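Local coordinates for type IV pilus secretin PilQ family protein (PDB 6W6M) that probably forms, as a ring of fourteen identical subunits, the outer-membrane channel through which the type IV competence pilus passes, at residues N162-V168 / V190-R196; A262-A268 / E290-L295; N388-F394 / D406-L412. All coordinates share one frame; numbering follows the deposited sequence.

Interaction 1: N162-V168 / V190-R196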
ATOM      1  N   ASN A 162     -25.051 -31.618 -90.662  1.00219.91           N
ATOM      2  CA  ASN A 162     -26.220 -32.333 -90.153  1.00219.91           C
ATOM      3  C   ASN A 162     -25.730 -33.715 -89.730  1.00219.91           C
ATOM      4  O   ASN A 162     -25.545 -34.594 -90.577  1.00219.91           O
ATOM      5  CB  ASN A 162     -27.324 -32.422 -91.196  1.00219.91           C
ATOM      6  CG  ASN A 162     -28.597 -33.030 -90.645  1.00219.91           C
ATOM      7  OD1 ASN A 162     -28.580 -33.716 -89.622  1.00219.91           O
ATOM      8  ND2 ASN A 162     -29.713 -32.786 -91.322  1.00219.91           N
ATOM      9  N   PHE A 163     -25.512 -33.894 -88.428  1.00219.65           N
ATOM     10  CA  PHE A 163     -24.940 -35.124 -87.892  1.00219.65           C
ATOM     11  C   PHE A 163     -25.909 -35.724 -86.889  1.00219.65           C
ATOM     12  O   PHE A 163     -26.166 -35.127 -85.838  1.00219.65           O
ATOM     13  CB  PHE A 163     -23.581 -34.862 -87.236  1.00219.65           C
ATOM     14  CG  PHE A 163     -22.411 -35.111 -88.145  1.00219.65           C
ATOM     15  CD1 PHE A 163     -22.594 -35.681 -89.393  1.00219.65           C
ATOM     16  CD2 PHE A 163     -21.130 -34.787 -87.745  1.00219.65           C
ATOM     17  CE1 PHE A 163     -21.521 -35.915 -90.227  1.00219.65           C
ATOM     18  CE2 PHE A 163     -20.052 -35.022 -88.573  1.00219.65           C
ATOM     19  CZ  PHE A 163     -20.249 -35.585 -89.816  1.00219.65           C
ATOM     20  N   GLN A 164     -26.440 -36.901 -87.213  1.00219.41           N
ATOM     21  CA  GLN A 164     -27.371 -37.619 -86.352  1.00219.41           C
ATOM     22  C   GLN A 164     -26.680 -38.879 -85.856  1.00219.41           C
ATOM     23  O   GLN A 164     -26.168 -39.660 -86.664  1.00219.41           O
ATOM     24  CB  GLN A 164     -28.651 -37.977 -87.109  1.00219.41           C
ATOM     25  CG  GLN A 164     -29.502 -36.783 -87.505  1.00219.41           C
ATOM     26  CD  GLN A 164     -30.720 -37.174 -88.313  1.00219.41           C
ATOM     27  OE1 GLN A 164     -30.734 -38.214 -88.969  1.00219.41           O
ATOM     28  NE2 GLN A 164     -31.752 -36.342 -88.266  1.00219.41           N
ATOM     29  N   ASP A 165     -26.673 -39.081 -84.534  1.00219.45           N
ATOM     30  CA  ASP A 165     -26.042 -40.258 -83.939  1.00219.45           C
ATOM     31  C   ASP A 165     -24.583 -40.363 -84.380  1.00219.45           C
ATOM     32  O   ASP A 165     -24.066 -41.442 -84.671  1.00219.45           O
ATOM     33  CB  ASP A 165     -26.815 -41.539 -84.267  1.00219.45           C
ATOM     34  CG  ASP A 165     -28.040 -41.719 -83.393  1.00219.45           C
ATOM     35  OD1 ASP A 165     -27.993 -41.316 -82.211  1.00219.45           O
ATOM     36  OD2 ASP A 165     -29.050 -42.261 -83.886  1.00219.45           O
ATOM     37  N   ILE A 166     -23.924 -39.215 -84.431  1.00219.15           N
ATOM     38  CA  ILE A 166     -22.516 -39.108 -84.798  1.00219.15           C
ATOM     39  C   ILE A 166     -21.721 -38.834 -83.527  1.00219.15           C
ATOM     40  O   ILE A 166     -22.095 -37.940 -82.762  1.00219.15           O
ATOM     41  CB  ILE A 166     -22.275 -37.998 -85.835  1.00219.15           C
ATOM     42  CG1 ILE A 166     -22.898 -38.380 -87.179  1.00219.15           C
ATOM     43  CG2 ILE A 166     -20.788 -37.721 -85.978  1.00219.15           C
ATOM     44  CD1 ILE A 166     -22.053 -39.317 -88.005  1.00219.15           C
ATOM     45  N   PRO A 167     -20.654 -39.584 -83.256  1.00218.50           N
ATOM     46  CA  PRO A 167     -19.862 -39.321 -82.052  1.00218.50           C
ATOM     47  C   PRO A 167     -19.270 -37.921 -82.068  1.00218.50           C
ATOM     48  O   PRO A 167     -19.011 -37.341 -83.125  1.00218.50           O
ATOM     49  CB  PRO A 167     -18.768 -40.394 -82.107  1.00218.50           C
ATOM     50  CG  PRO A 167     -19.346 -41.478 -82.947  1.00218.50           C
ATOM     51  CD  PRO A 167     -20.192 -40.782 -83.973  1.00218.50           C
ATOM     52  N   VAL A 168     -19.070 -37.374 -80.867  1.00217.54           N
ATOM     53  CA  VAL A 168     -18.484 -36.043 -80.745  1.00217.54           C
ATOM     54  C   VAL A 168     -17.098 -36.010 -81.373  1.00217.54           C
ATOM     55  O   VAL A 168     -16.701 -35.008 -81.980  1.00217.54           O
ATOM     56  CB  VAL A 168     -18.453 -35.618 -79.264  1.00217.54           C
ATOM     57  CG1 VAL A 168     -17.787 -34.270 -79.110  1.00217.54           C
ATOM     58  CG2 VAL A 168     -19.865 -35.585 -78.700  1.00217.54           C
ATOM     59  N   VAL A 190     -16.450 -37.414 -74.740  1.00213.57           N
ATOM     60  CA  VAL A 190     -17.819 -37.001 -74.448  1.00213.57           C
ATOM     61  C   VAL A 190     -18.783 -38.117 -74.822  1.00213.57           C
ATOM     62  O   VAL A 190     -19.538 -38.612 -73.979  1.00213.57           O
ATOM     63  CB  VAL A 190     -18.184 -35.701 -75.188  1.00213.57           C
ATOM     64  CG1 VAL A 190     -19.651 -35.354 -74.968  1.00213.57           C
ATOM     65  CG2 VAL A 190     -17.274 -34.556 -74.764  1.00213.57           C
ATOM     66  N   GLY A 191     -18.767 -38.509 -76.092  1.00216.22           N
ATOM     67  CA  GLY A 191     -19.652 -39.543 -76.583  1.00216.22           C
ATOM     68  C   GLY A 191     -20.261 -39.209 -77.927  1.00216.22           C
ATOM     69  O   GLY A 191     -19.543 -38.957 -78.899  1.00216.22           O
ATOM     70  N   ASN A 192     -21.591 -39.192 -77.984  1.00217.84           N
ATOM     71  CA  ASN A 192     -22.345 -39.051 -79.219  1.00217.84           C
ATOM     72  C   ASN A 192     -23.316 -37.879 -79.103  1.00217.84           C
ATOM     73  O   ASN A 192     -23.607 -37.400 -78.003  1.00217.84           O
ATOM     74  CB  ASN A 192     -23.103 -40.352 -79.521  1.00217.84           C
ATOM     75  CG  ASN A 192     -24.149 -40.679 -78.481  1.00217.84           C
ATOM     76  OD1 ASN A 192     -24.774 -39.787 -77.911  1.00217.84           O
ATOM     77  ND2 ASN A 192     -24.357 -41.966 -78.241  1.00217.84           N
ATOM     78  N   LEU A 193     -23.815 -37.411 -80.248  1.00218.53           N
ATOM     79  CA  LEU A 193     -24.830 -36.364 -80.261  1.00218.53           C
ATOM     80  C   LEU A 193     -25.553 -36.351 -81.606  1.00218.53           C
ATOM     81  O   LEU A 193     -25.423 -37.267 -82.427  1.00218.53           O
ATOM     82  CB  LEU A 193     -24.222 -34.992 -79.958  1.00218.53           C
ATOM     83  CG  LEU A 193     -24.714 -34.354 -78.658  1.00218.53           C
ATOM     84  CD1 LEU A 193     -24.285 -32.895 -78.567  1.00218.53           C
ATOM     85  CD2 LEU A 193     -26.226 -34.486 -78.528  1.00218.53           C
ATOM     86  N   THR A 194     -26.340 -35.295 -81.810  1.00219.35           N
ATOM     87  CA  THR A 194     -27.141 -35.123 -83.015  1.00219.35           C
ATOM     88  C   THR A 194     -27.611 -33.677 -83.090  1.00219.35           C
ATOM     89  O   THR A 194     -28.211 -33.170 -82.137  1.00219.35           O
ATOM     90  CB  THR A 194     -28.338 -36.081 -83.021  1.00219.35           C
ATOM     91  OG1 THR A 194     -28.984 -36.040 -84.299  1.00219.35           O
ATOM     92  CG2 THR A 194     -29.336 -35.714 -81.927  1.00219.35           C
ATOM     93  N   LEU A 195     -27.334 -33.024 -84.217  1.00219.15           N
ATOM     94  CA  LEU A 195     -27.754 -31.646 -84.460  1.00219.15           C
ATOM     95  C   LEU A 195     -27.461 -31.297 -85.914  1.00219.15           C
ATOM     96  O   LEU A 195     -26.648 -31.951 -86.576  1.00219.15           O
ATOM     97  CB  LEU A 195     -27.051 -30.663 -83.513  1.00219.15           C
ATOM     98  CG  LEU A 195     -27.511 -29.198 -83.503  1.00219.15           C
ATOM     99  CD1 LEU A 195     -27.816 -28.702 -82.096  1.00219.15           C
ATOM    100  CD2 LEU A 195     -26.479 -28.302 -84.173  1.00219.15           C
ATOM    101  N   ARG A 196     -28.127 -30.247 -86.394  1.00219.91           N
ATOM    102  CA  ARG A 196     -27.992 -29.789 -87.772  1.00219.91           C
ATOM    103  C   ARG A 196     -28.036 -28.270 -87.819  1.00219.91           C
ATOM    104  O   ARG A 196     -28.986 -27.660 -87.320  1.00219.91           O
ATOM    105  CB  ARG A 196     -29.103 -30.363 -88.656  1.00219.91           C
ATOM    106  CG  ARG A 196     -30.497 -29.880 -88.287  1.00219.91           C
ATOM    107  CD  ARG A 196     -31.548 -30.527 -89.171  1.00219.91           C
ATOM    108  NE  ARG A 196     -32.896 -30.064 -88.857  1.00219.91           N
ATOM    109  CZ  ARG A 196     -33.465 -28.989 -89.396  1.00219.91           C
ATOM    110  NH1 ARG A 196     -32.802 -28.259 -90.283  1.00219.91           N
ATOM    111  NH2 ARG A 196     -34.697 -28.644 -89.050  1.00219.91           N
TER
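N162–V168 and V190–R196 run antiparallel: F163 pairs with L195 through two backbone bonds, F163 N to L195 O and L195 N to F163 O, each 2.9 Å long. I166 and L193 form the next hydrogen-bonded pair, the longer of its bonds running from I166 N to L193 O at 3.2 Å. This second pair is part of a G1 beta bulge, D165 and I166 both facing L193; D165 takes up the left-handed backbone conformation (phi 55°), and its CB is directed away from the partner strand. The chain turns a corner at 164-165, and P167 is then the N-cap of helix 168-177, a place where a ring without an N-H costs no bond. V168 N, at the helix start, donates to G191 O, and V168 CG2 packs on V190 CG1 at 3.7 Å. At the other end the N162 amide lies alongside R196, its CG 3.4 Å from R196 CB, both side chains pointing the same way. T194 OG1, anti to its own N (chi1 -171°), gives F163 O a weak bond. On the other face F163 rests on V171 and L174 of the helix.

Interaction 2: A262-A268 / E290-L295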
ATOM      1  N   ALA A 262      23.610   1.573 -47.629  1.00 92.86           N
ATOM      2  CA  ALA A 262      22.485   1.491 -46.715  1.00 92.86           C
ATOM      3  C   ALA A 262      22.897   0.648 -45.523  1.00 92.86           C
ATOM      4  O   ALA A 262      23.841  -0.136 -45.601  1.00 92.86           O
ATOM      5  CB  ALA A 262      21.249   0.900 -47.396  1.00 92.86           C
ATOM      6  N   LYS A 263      22.202   0.836 -44.409  1.00 93.08           N
ATOM      7  CA  LYS A 263      22.470   0.031 -43.227  1.00 93.08           C
ATOM      8  C   LYS A 263      21.851  -1.348 -43.381  1.00 93.08           C
ATOM      9  O   LYS A 263      20.705  -1.482 -43.806  1.00 93.08           O
ATOM     10  CB  LYS A 263      21.913   0.702 -41.976  1.00 93.08           C
ATOM     11  CG  LYS A 263      22.438   2.076 -41.696  1.00 93.08           C
ATOM     12  CD  LYS A 263      22.056   2.494 -40.293  1.00 93.08           C
ATOM     13  CE  LYS A 263      22.349   3.958 -40.051  1.00 93.08           C
ATOM     14  NZ  LYS A 263      21.456   4.828 -40.850  1.00 93.08           N
ATOM     15  N   ALA A 264      22.611  -2.377 -43.012  1.00 95.50           N
ATOM     16  CA  ALA A 264      22.114  -3.738 -43.151  1.00 95.50           C
ATOM     17  C   ALA A 264      21.023  -4.055 -42.141  1.00 95.50           C
ATOM     18  O   ALA A 264      20.186  -4.922 -42.396  1.00 95.50           O
ATOM     19  CB  ALA A 264      23.261  -4.732 -43.015  1.00 95.50           C
ATOM     20  N   SER A 265      21.007  -3.376 -40.997  1.00 98.12           N
ATOM     21  CA  SER A 265      19.982  -3.652 -39.998  1.00 98.12           C
ATOM     22  C   SER A 265      18.603  -3.219 -40.481  1.00 98.12           C
ATOM     23  O   SER A 265      17.616  -3.938 -40.290  1.00 98.12           O
ATOM     24  CB  SER A 265      20.339  -2.968 -38.681  1.00 98.12           C
ATOM     25  OG  SER A 265      20.605  -1.595 -38.875  1.00 98.12           O
ATOM     26  N   ASP A 266      18.519  -2.056 -41.124  1.00100.30           N
ATOM     27  CA  ASP A 266      17.249  -1.611 -41.683  1.00100.30           C
ATOM     28  C   ASP A 266      16.745  -2.571 -42.753  1.00100.30           C
ATOM     29  O   ASP A 266      15.553  -2.902 -42.793  1.00100.30           O
ATOM     30  CB  ASP A 266      17.402  -0.205 -42.257  1.00100.30           C
ATOM     31  CG  ASP A 266      17.819   0.807 -41.212  1.00100.30           C
ATOM     32  OD1 ASP A 266      17.566   0.567 -40.016  1.00100.30           O
ATOM     33  OD2 ASP A 266      18.396   1.850 -41.582  1.00100.30           O
ATOM     34  N   ILE A 267      17.641  -3.036 -43.623  1.00101.09           N
ATOM     35  CA  ILE A 267      17.241  -3.940 -44.693  1.00101.09           C
ATOM     36  C   ILE A 267      16.815  -5.291 -44.134  1.00101.09           C
ATOM     37  O   ILE A 267      15.842  -5.889 -44.603  1.00101.09           O
ATOM     38  CB  ILE A 267      18.377  -4.068 -45.720  1.00101.09           C
ATOM     39  CG1 ILE A 267      18.416  -2.817 -46.590  1.00101.09           C
ATOM     40  CG2 ILE A 267      18.196  -5.300 -46.567  1.00101.09           C
ATOM     41  CD1 ILE A 267      19.394  -2.887 -47.709  1.00101.09           C
ATOM     42  N   ALA A 268      17.514  -5.787 -43.117  1.00101.85           N
ATOM     43  CA  ALA A 268      17.090  -7.031 -42.490  1.00101.85           C
ATOM     44  C   ALA A 268      15.754  -6.877 -41.783  1.00101.85           C
ATOM     45  O   ALA A 268      15.009  -7.851 -41.653  1.00101.85           O
ATOM     46  CB  ALA A 268      18.150  -7.517 -41.509  1.00101.85           C
ATOM     47  N   GLU A 290      27.242  -6.899 -38.284  1.00 90.95           N
ATOM     48  CA  GLU A 290      27.419  -5.458 -38.195  1.00 90.95           C
ATOM     49  C   GLU A 290      28.847  -5.018 -38.448  1.00 90.95           C
ATOM     50  O   GLU A 290      29.058  -3.906 -38.936  1.00 90.95           O
ATOM     51  CB  GLU A 290      26.981  -4.968 -36.817  1.00 90.95           C
ATOM     52  CG  GLU A 290      25.594  -4.361 -36.777  1.00 90.95           C
ATOM     53  CD  GLU A 290      25.549  -2.987 -37.408  1.00 90.95           C
ATOM     54  OE1 GLU A 290      26.489  -2.201 -37.179  1.00 90.95           O
ATOM     55  OE2 GLU A 290      24.581  -2.699 -38.142  1.00 90.95           O
ATOM     56  N   ARG A 291      29.824  -5.859 -38.128  1.00 89.34           N
ATOM     57  CA  ARG A 291      31.221  -5.472 -38.270  1.00 89.34           C
ATOM     58  C   ARG A 291      31.545  -5.102 -39.711  1.00 89.34           C
ATOM     59  O   ARG A 291      32.264  -4.132 -39.968  1.00 89.34           O
ATOM     60  CB  ARG A 291      32.112  -6.615 -37.788  1.00 89.34           C
ATOM     61  CG  ARG A 291      33.444  -6.193 -37.264  1.00 89.34           C
ATOM     62  CD  ARG A 291      34.242  -7.399 -36.853  1.00 89.34           C
ATOM     63  NE  ARG A 291      34.830  -8.060 -38.004  1.00 89.34           N
ATOM     64  CZ  ARG A 291      36.094  -7.920 -38.376  1.00 89.34           C
ATOM     65  NH1 ARG A 291      36.913  -7.153 -37.682  1.00 89.34           N
ATOM     66  NH2 ARG A 291      36.541  -8.557 -39.439  1.00 89.34           N
ATOM     67  N   THR A 292      31.011  -5.860 -40.666  1.00 92.19           N
ATOM     68  CA  THR A 292      31.321  -5.678 -42.076  1.00 92.19           C
ATOM     69  C   THR A 292      30.113  -5.262 -42.904  1.00 92.19           C
ATOM     70  O   THR A 292      30.200  -5.258 -44.134  1.00 92.19           O
ATOM     71  CB  THR A 292      31.931  -6.957 -42.660  1.00 92.19           C
ATOM     72  OG1 THR A 292      31.014  -8.041 -42.505  1.00 92.19           O
ATOM     73  CG2 THR A 292      33.226  -7.311 -41.961  1.00 92.19           C
ATOM     74  N   ASN A 293      28.993  -4.917 -42.266  1.00 91.23           N
ATOM     75  CA  ASN A 293      27.784  -4.452 -42.952  1.00 91.23           C
ATOM     76  C   ASN A 293      27.299  -5.485 -43.971  1.00 91.23           C
ATOM     77  O   ASN A 293      27.302  -5.249 -45.178  1.00 91.23           O
ATOM     78  CB  ASN A 293      28.024  -3.091 -43.617  1.00 91.23           C
ATOM     79  CG  ASN A 293      26.743  -2.428 -44.090  1.00 91.23           C
ATOM     80  OD1 ASN A 293      25.685  -2.607 -43.505  1.00 91.23           O
ATOM     81  ND2 ASN A 293      26.841  -1.659 -45.153  1.00 91.23           N
ATOM     82  N   SER A 294      26.894  -6.651 -43.466  1.00 96.03           N
ATOM     83  CA  SER A 294      26.522  -7.750 -44.348  1.00 96.03           C
ATOM     84  C   SER A 294      25.316  -8.499 -43.808  1.00 96.03           C
ATOM     85  O   SER A 294      25.035  -8.494 -42.610  1.00 96.03           O
ATOM     86  CB  SER A 294      27.678  -8.732 -44.550  1.00 96.03           C
ATOM     87  OG  SER A 294      28.751  -8.114 -45.226  1.00 96.03           O
ATOM     88  N   LEU A 295      24.606  -9.157 -44.718  1.00102.08           N
ATOM     89  CA  LEU A 295      23.510 -10.048 -44.379  1.00102.08           C
ATOM     90  C   LEU A 295      23.927 -11.491 -44.616  1.00102.08           C
ATOM     91  O   LEU A 295      24.737 -11.782 -45.494  1.00102.08           O
ATOM     92  CB  LEU A 295      22.267  -9.729 -45.205  1.00102.08           C
ATOM     93  CG  LEU A 295      21.499  -8.505 -44.727  1.00102.08           C
ATOM     94  CD1 LEU A 295      20.326  -8.216 -45.635  1.00102.08           C
ATOM     95  CD2 LEU A 295      21.039  -8.735 -43.315  1.00102.08           C
TER
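A262 opens the contact with its carbonyl, which receives a weak hydrogen bond from the N293 amide, ND2 to A262 O being 3.4 Å. The next residue, K263, is the N-cap of helix 264-271; its long chain leads away and packs on Q509 of a neighbouring subunit. A264 is the first residue inside the helix, and its N-H gives N293 OD1 a weak, bent bond of 3.1 Å (angle at the hydrogen 132°). The one amide thus serves as donor and acceptor at once, spanning from A262 O to A264 N across the N-cap K263, and with CG anti to the backbone N (chi1 -168°) it extends across to reach both atoms. Asparagine suits the place for a second reason: N293 sits in the left-handed region (phi 57°), which it tolerates well, and with S294 it faces D289 in a G1 beta bulge at the end of the turn linking strands 285-289 and 294-299. The whole is probably part of the beta-alpha-beta-beta-alpha ring domain found in secretins, in which helix 264-271 packs on the three-stranded sheet. The small methyl of A264 lets the turn come close to the helix. Further along, I267 and A268 grip L295 by its two branches: I267 CG2 meets L295 CD1 at 3.7 Å, and A268 CB meets L295 CD2 at 3.6 Å. I259 and I288 pack round the same leucine.

Interaction 3: N388-F394 / D406-L412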
ATOM      1  N   ASN A 388      11.812  61.640 -16.924  1.00 86.41           N
ATOM      2  CA  ASN A 388      12.617  62.435 -17.836  1.00 86.41           C
ATOM      3  C   ASN A 388      11.910  63.707 -18.277  1.00 86.41           C
ATOM      4  O   ASN A 388      12.286  64.291 -19.296  1.00 86.41           O
ATOM      5  CB  ASN A 388      12.998  61.606 -19.061  1.00 86.41           C
ATOM      6  CG  ASN A 388      13.501  60.233 -18.700  1.00 86.41           C
ATOM      7  OD1 ASN A 388      13.175  59.253 -19.358  1.00 86.41           O
ATOM      8  ND2 ASN A 388      14.302  60.154 -17.651  1.00 86.41           N
ATOM      9  N   ALA A 389      10.890  64.138 -17.548  1.00 84.50           N
ATOM     10  CA  ALA A 389      10.137  65.310 -17.957  1.00 84.50           C
ATOM     11  C   ALA A 389      10.878  66.587 -17.589  1.00 84.50           C
ATOM     12  O   ALA A 389      11.473  66.696 -16.516  1.00 84.50           O
ATOM     13  CB  ALA A 389       8.755  65.302 -17.313  1.00 84.50           C
ATOM     14  N   SER A 390      10.821  67.568 -18.485  1.00 81.82           N
ATOM     15  CA  SER A 390      11.498  68.844 -18.303  1.00 81.82           C
ATOM     16  C   SER A 390      10.480  69.938 -18.025  1.00 81.82           C
ATOM     17  O   SER A 390       9.389  69.935 -18.592  1.00 81.82           O
ATOM     18  CB  SER A 390      12.318  69.201 -19.527  1.00 81.82           C
ATOM     19  OG  SER A 390      13.298  68.215 -19.763  1.00 81.82           O
ATOM     20  N   SER A 391      10.841  70.887 -17.168  1.00 84.10           N
ATOM     21  CA  SER A 391       9.901  71.883 -16.678  1.00 84.10           C
ATOM     22  C   SER A 391      10.506  73.279 -16.736  1.00 84.10           C
ATOM     23  O   SER A 391      11.679  73.464 -17.053  1.00 84.10           O
ATOM     24  CB  SER A 391       9.475  71.563 -15.245  1.00 84.10           C
ATOM     25  OG  SER A 391      10.601  71.225 -14.457  1.00 84.10           O
ATOM     26  N   ILE A 392       9.669  74.267 -16.439  1.00 83.52           N
ATOM     27  CA  ILE A 392      10.122  75.642 -16.235  1.00 83.52           C
ATOM     28  C   ILE A 392       9.040  76.389 -15.468  1.00 83.52           C
ATOM     29  O   ILE A 392       7.848  76.223 -15.728  1.00 83.52           O
ATOM     30  CB  ILE A 392      10.476  76.332 -17.575  1.00 83.52           C
ATOM     31  CG1 ILE A 392      11.236  77.630 -17.313  1.00 83.52           C
ATOM     32  CG2 ILE A 392       9.245  76.598 -18.407  1.00 83.52           C
ATOM     33  CD1 ILE A 392      11.649  78.355 -18.555  1.00 83.52           C
ATOM     34  N   ALA A 393       9.464  77.215 -14.513  1.00 86.46           N
ATOM     35  CA  ALA A 393       8.544  77.856 -13.584  1.00 86.46           C
ATOM     36  C   ALA A 393       8.754  79.323 -13.236  1.00 86.46           C
ATOM     37  O   ALA A 393       9.870  79.747 -12.936  1.00 86.46           O
ATOM     38  CB  ALA A 393       8.536  77.055 -12.292  1.00 30.00           C
ATOM     39  N   PHE A 394       7.676  80.094 -13.292  1.00 88.44           N
ATOM     40  CA  PHE A 394       7.690  81.536 -13.105  1.00 88.44           C
ATOM     41  C   PHE A 394       6.930  81.903 -11.839  1.00 88.44           C
ATOM     42  O   PHE A 394       6.021  81.191 -11.403  1.00 88.44           O
ATOM     43  CB  PHE A 394       7.070  82.258 -14.299  1.00 88.44           C
ATOM     44  CG  PHE A 394       7.642  81.848 -15.625  1.00 88.44           C
ATOM     45  CD1 PHE A 394       6.970  80.952 -16.437  1.00 88.44           C
ATOM     46  CD2 PHE A 394       8.846  82.364 -16.065  1.00 88.44           C
ATOM     47  CE1 PHE A 394       7.488  80.579 -17.655  1.00 88.44           C
ATOM     48  CE2 PHE A 394       9.367  81.993 -17.283  1.00 88.44           C
ATOM     49  CZ  PHE A 394       8.687  81.100 -18.078  1.00 88.44           C
ATOM     50  N   ASP A 406       2.299  81.416  -8.677  1.00 91.34           N
ATOM     51  CA  ASP A 406       3.276  80.499  -9.256  1.00 91.34           C
ATOM     52  C   ASP A 406       2.692  79.777 -10.463  1.00 91.34           C
ATOM     53  O   ASP A 406       1.516  79.400 -10.458  1.00 91.34           O
ATOM     54  CB  ASP A 406       3.707  79.455  -8.241  1.00 91.34           C
ATOM     55  CG  ASP A 406       4.566  80.020  -7.153  1.00 91.34           C
ATOM     56  OD1 ASP A 406       4.510  81.241  -6.926  1.00 91.34           O
ATOM     57  OD2 ASP A 406       5.313  79.246  -6.533  1.00 91.34           O
ATOM     58  N   LEU A 407       3.536  79.533 -11.472  1.00 84.27           N
ATOM     59  CA  LEU A 407       3.113  78.812 -12.669  1.00 84.27           C
ATOM     60  C   LEU A 407       4.256  77.987 -13.237  1.00 84.27           C
ATOM     61  O   LEU A 407       5.275  78.552 -13.626  1.00 84.27           O
ATOM     62  CB  LEU A 407       2.606  79.781 -13.739  1.00 84.27           C
ATOM     63  CG  LEU A 407       2.187  79.197 -15.090  1.00 84.27           C
ATOM     64  CD1 LEU A 407       1.015  78.262 -14.939  1.00 84.27           C
ATOM     65  CD2 LEU A 407       1.836  80.296 -16.062  1.00 84.27           C
ATOM     66  N   GLU A 408       4.069  76.667 -13.341  1.00 82.91           N
ATOM     67  CA  GLU A 408       5.081  75.760 -13.873  1.00 82.91           C
ATOM     68  C   GLU A 408       4.516  74.926 -15.012  1.00 82.91           C
ATOM     69  O   GLU A 408       3.401  74.407 -14.914  1.00 82.91           O
ATOM     70  CB  GLU A 408       5.613  74.830 -12.790  1.00 82.91           C
ATOM     71  CG  GLU A 408       6.714  73.918 -13.269  1.00 82.91           C
ATOM     72  CD  GLU A 408       7.263  73.036 -12.170  1.00 82.91           C
ATOM     73  OE1 GLU A 408       6.756  73.111 -11.037  1.00 82.91           O
ATOM     74  OE2 GLU A 408       8.198  72.251 -12.438  1.00 82.91           O
ATOM     75  N   LEU A 409       5.294  74.765 -16.103  1.00 80.14           N
ATOM     76  CA  LEU A 409       4.964  73.911 -17.232  1.00 80.14           C
ATOM     77  C   LEU A 409       5.937  72.745 -17.292  1.00 80.14           C
ATOM     78  O   LEU A 409       7.106  72.888 -16.935  1.00 80.14           O
ATOM     79  CB  LEU A 409       5.033  74.685 -18.543  1.00 80.14           C
ATOM     80  CG  LEU A 409       4.027  75.812 -18.731  1.00 80.14           C
ATOM     81  CD1 LEU A 409       4.327  76.560 -20.002  1.00 80.14           C
ATOM     82  CD2 LEU A 409       2.619  75.272 -18.764  1.00 80.14           C
ATOM     83  N   SER A 410       5.464  71.608 -17.732  1.00 78.53           N
ATOM     84  CA  SER A 410       6.350  70.464 -17.888  1.00 78.53           C
ATOM     85  C   SER A 410       5.929  69.641 -19.092  1.00 78.53           C
ATOM     86  O   SER A 410       4.760  69.631 -19.476  1.00 78.53           O
ATOM     87  CB  SER A 410       6.378  69.592 -16.634  1.00 78.53           C
ATOM     88  OG  SER A 410       5.110  69.025 -16.396  1.00 78.53           O
ATOM     89  N   ALA A 411       6.898  68.941 -19.674  1.00 77.39           N
ATOM     90  CA  ALA A 411       6.695  68.273 -20.950  1.00 77.39           C
ATOM     91  C   ALA A 411       7.628  67.079 -21.071  1.00 77.39           C
ATOM     92  O   ALA A 411       8.609  66.952 -20.333  1.00 77.39           O
ATOM     93  CB  ALA A 411       6.910  69.235 -22.109  1.00 77.39           C
ATOM     94  N   LEU A 412       7.303  66.194 -22.016  1.00 80.26           N
ATOM     95  CA  LEU A 412       8.169  65.074 -22.371  1.00 80.26           C
ATOM     96  C   LEU A 412       7.755  64.528 -23.726  1.00 80.26           C
ATOM     97  O   LEU A 412       6.574  64.548 -24.065  1.00 80.26           O
ATOM     98  CB  LEU A 412       8.104  63.959 -21.326  1.00 80.26           C
ATOM     99  CG  LEU A 412       8.910  62.693 -21.611  1.00 80.26           C
ATOM    100  CD1 LEU A 412      10.379  63.007 -21.667  1.00 80.26           C
ATOM    101  CD2 LEU A 412       8.641  61.658 -20.555  1.00 80.26           C
TER
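S390, I392 and F394 bond to A411, L409 and L407 respectively through paired backbone N-H and C=O groups, six bonds of 2.9 to 3.0 Å that hold the two arms of the beta hairpin antiparallel at 166° between strand directions. The N-H of F394 meets L407 O almost straight (169°). Between these pairs, alpha-carbon C-H groups also approach the carbonyls, as S391 CA does L409 O. S391, E408 and S410 share a face with A393. E408, with CG anti to its backbone N (chi1 -177°) and the rest of the chain extended, runs beside A393, whose CB is 3.7 Å from E408 CB, and ends near S391; the small alanine leaves room for that aliphatic stem. The carboxylate is held by R341 of strand 320-347 through a salt bridge to OE1, while S391 OG bonds to G355 O of a neighbouring subunit. S410 OG reaches S384 N. The opposite, mainly apolar face carries I392, F394, L407 and L409, with A411 beside S390; F394 and L409 lie on the surface, and L407 and L409 also touch V340. A393 and F394 further pair with a strand of the neighbouring subunit, so the sheet continues across the interface. Backbone bonds thus set the register, while a buried acid matched by arginine on one face and a mainly apolar other face are consistent with the wall of the secretin barrel.

The three contacts follow one another along an extended chain: interactions 1 and 3 lie on opposite sides of its centre, about 132 Å apart between centres, and none touches another. Interaction 1 is a surface contact in the N-terminal part, a two-stranded sheet with polar and apolar side chains on different faces. Interaction 2 is buried, joining a helix to a strand turn through apolar packing and one amide, with no backbone-to-backbone bond between the segments. Interaction 3, partly buried, again rests on regular strand pairing, but within a long barrel hairpin rather than a short bulged pair. Interactions 2 and 3 both touch the same neighbouring subunit, and only in interaction 3 does the sheet itself extend into it.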